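PDB 6AU1: putative hemin storage protein from Bordetella bronchiseptica, which cleaves deacetylated poly-beta-1,6-N-acetylglucosamine, a biofilm polysaccharide, through its glycoside hydrolase domain, the part of the longer PgaB (BpsB) protein present here. Local coordinates for residues Q283-V288 and L327-Y332. Sequence-based numbering, arbitrary orientation.
Sequences QLVAAV and LGAINY. With SO4 (sulfate ion), chain E.
V285, on the inner side of helix 277-290, carries the whole contact, spreading its two methyls over L327 and A329, where helix 314-326 gives way to the loop before strand 332-335. The touch is purely apolar, with no hydrogen bond between the segments. With CG1 of V285 anti to the backbone N (chi1 172°), CG2 falls beside that N and the methyls diverge. CG1 lies 3.9 Å from CB of L327; CG2 turns to CB of A329 at 4.3 Å. L327 crosses the valine obliquely, and its longer branched chain also brings CD1 to 4.1 Å from V285 CG2. A beta-branched valine suits this place because its short, stiff fork serves two neighbours; the small methyl of A329 lets the loop lie near the helix, the CA atoms of V285 and A329 being 7.0 Å apart. F299 of strand 297-305 and L324 also touch both V285 and A329, so the valine sits in a buried apolar layer.

Backbone geometry steers the second segment. G328 is the first residue to leave the helical conformation after helix 314-326, in a Schellman motif, and its positive phi (84°) fits glycine, since a CB there would press on the carbonyl O of L327. Polar bonds then tie the loop down: N331 gives ND2 to L294 O and accepts from E7 N at OD1. On the helix's outer side, Q283 NE2 makes a weak 3.4 Å bond to O4 of a sulfate, likely picked up from the crystallisation medium, which R282 and Q279 also hold.

Outer helix 277-290 thus packs against the loop entering strand 332-335, over strand 297-305. The parallel strands, closing in a ring between 8-12 and 332-335, make this a (beta/alpha)8 TIM barrel, in keeping with the family.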
loop_
_atom_site.group_PDB
_atom_site.type_symbol
_atom_site.label_atom_id
_atom_site.label_comp_id
_atom_site.label_asym_id
_atom_site.label_seq_id
_atom_site.Cartn_x
_atom_site.Cartn_y
_atom_site.Cartn_z
ATOM N N GLN A 283 18.495 9.989 7.624
ATOM C CA GLN A 283 19.120 8.977 6.777
ATOM C C GLN A 283 18.184 8.485 5.672
ATOM O O GLN A 283 18.632 8.219 4.553
ATOM C CB GLN A 283 19.599 7.792 7.620
ATOM C CG GLN A 283 20.794 8.126 8.484
ATOM C CD GLN A 283 21.125 7.028 9.476
ATOM O OE1 GLN A 283 20.360 6.079 9.646
ATOM N NE2 GLN A 283 22.263 7.159 10.147
ATOM N N LEU A 284 16.896 8.353 5.984
ATOM C CA LEU A 284 15.934 7.904 4.978
ATOM C C LEU A 284 15.842 8.919 3.837
ATOM O O LEU A 284 15.893 8.549 2.665
ATOM C CB LEU A 284 14.551 7.675 5.597
ATOM C CG LEU A 284 13.508 7.035 4.665
ATOM C CD1 LEU A 284 13.824 5.568 4.420
ATOM C CD2 LEU A 284 12.122 7.195 5.255
ATOM N N VAL A 285 15.723 10.197 4.186
ATOM C CA VAL A 285 15.659 11.255 3.179
ATOM C C VAL A 285 16.933 11.292 2.328
ATOM O O VAL A 285 16.864 11.411 1.103
ATOM C CB VAL A 285 15.427 12.637 3.836
ATOM C CG1 VAL A 285 15.545 13.740 2.812
ATOM C CG2 VAL A 285 14.050 12.667 4.491
ATOM N N ALA A 286 18.088 11.169 2.977
ATOM C CA ALA A 286 19.365 11.170 2.269
ATOM C C ALA A 286 19.424 10.031 1.261
ATOM O O ALA A 286 19.925 10.199 0.147
ATOM C CB ALA A 286 20.522 11.067 3.247
ATOM N N ALA A 287 18.912 8.868 1.660
ATOM C CA ALA A 287 18.906 7.701 0.782
ATOM C C ALA A 287 18.042 7.949 -0.447
ATOM O O ALA A 287 18.430 7.608 -1.565
ATOM C CB ALA A 287 18.420 6.459 1.533
ATOM N N VAL A 288 16.866 8.534 -0.230
ATOM C CA VAL A 288 15.960 8.848 -1.328
ATOM C C VAL A 288 16.589 9.892 -2.256
ATOM O O VAL A 288 16.537 9.758 -3.482
ATOM C CB VAL A 288 14.601 9.350 -0.803
ATOM C CG1 VAL A 288 13.717 9.800 -1.951
ATOM C CG2 VAL A 288 13.921 8.240 -0.015
ATOM N N LEU A 327 14.640 19.436 4.863
ATOM C CA LEU A 327 15.563 18.591 4.111
ATOM C C LEU A 327 15.212 18.519 2.626
ATOM O O LEU A 327 15.853 17.792 1.869
ATOM C CB LEU A 327 15.582 17.178 4.699
ATOM C CG LEU A 327 16.081 17.056 6.140
ATOM C CD1 LEU A 327 15.752 15.676 6.700
ATOM C CD2 LEU A 327 17.582 17.341 6.231
ATOM N N GLY A 328 14.183 19.251 2.216
ATOM C CA GLY A 328 13.792 19.280 0.819
ATOM C C GLY A 328 12.883 18.146 0.388
ATOM O O GLY A 328 12.685 17.924 -0.807
ATOM N N ALA A 329 12.335 17.421 1.358
ATOM C CA ALA A 329 11.366 16.376 1.080
ATOM C C ALA A 329 9.968 16.957 1.180
ATOM O O ALA A 329 9.354 16.929 2.246
ATOM C CB ALA A 329 11.534 15.211 2.045
ATOM N N ILE A 330 9.462 17.482 0.070
ATOM C CA ILE A 330 8.241 18.280 0.129
ATOM C C ILE A 330 6.949 17.493 -0.086
ATOM O O ILE A 330 5.863 18.051 0.077
ATOM C CB ILE A 330 8.296 19.433 -0.894
ATOM C CG1 ILE A 330 8.526 18.894 -2.307
ATOM C CG2 ILE A 330 9.409 20.409 -0.523
ATOM C CD1 ILE A 330 7.267 18.674 -3.120
ATOM N N ASN A 331 7.053 16.214 -0.455
ATOM C CA ASN A 331 5.870 15.370 -0.564
ATOM C C ASN A 331 5.765 14.449 0.640
ATOM O O ASN A 331 6.708 13.721 0.938
ATOM C CB ASN A 331 5.900 14.535 -1.846
ATOM C CG ASN A 331 6.091 15.372 -3.085
ATOM O OD1 ASN A 331 5.160 16.031 -3.552
ATOM N ND2 ASN A 331 7.301 15.346 -3.640
ATOM N N TYR A 332 4.635 14.491 1.338
ATOM C CA TYR A 332 4.479 13.692 2.547
ATOM C C TYR A 332 3.014 13.590 2.911
ATOM O O TYR A 332 2.157 14.146 2.230
ATOM C CB TYR A 332 5.298 14.270 3.721
ATOM C CG TYR A 332 5.101 15.750 3.968
ATOM C CD1 TYR A 332 3.975 16.219 4.633
ATOM C CD2 TYR A 332 6.052 16.673 3.547
ATOM C CE1 TYR A 332 3.792 17.580 4.854
ATOM C CE2 TYR A 332 5.880 18.037 3.770
ATOM C CZ TYR A 332 4.742 18.473 4.424
ATOM O OH TYR A 332 4.560 19.813 4.645
HETATM S S SO4 E . 23.451 11.685 10.546
HETATM O O1 SO4 E . 23.128 11.882 11.957
HETATM O O2 SO4 E . 24.719 12.339 10.242
HETATM O O3 SO4 E . 22.400 12.271 9.719
HETATM O O4 SO4 E . 23.557 10.258 10.254
#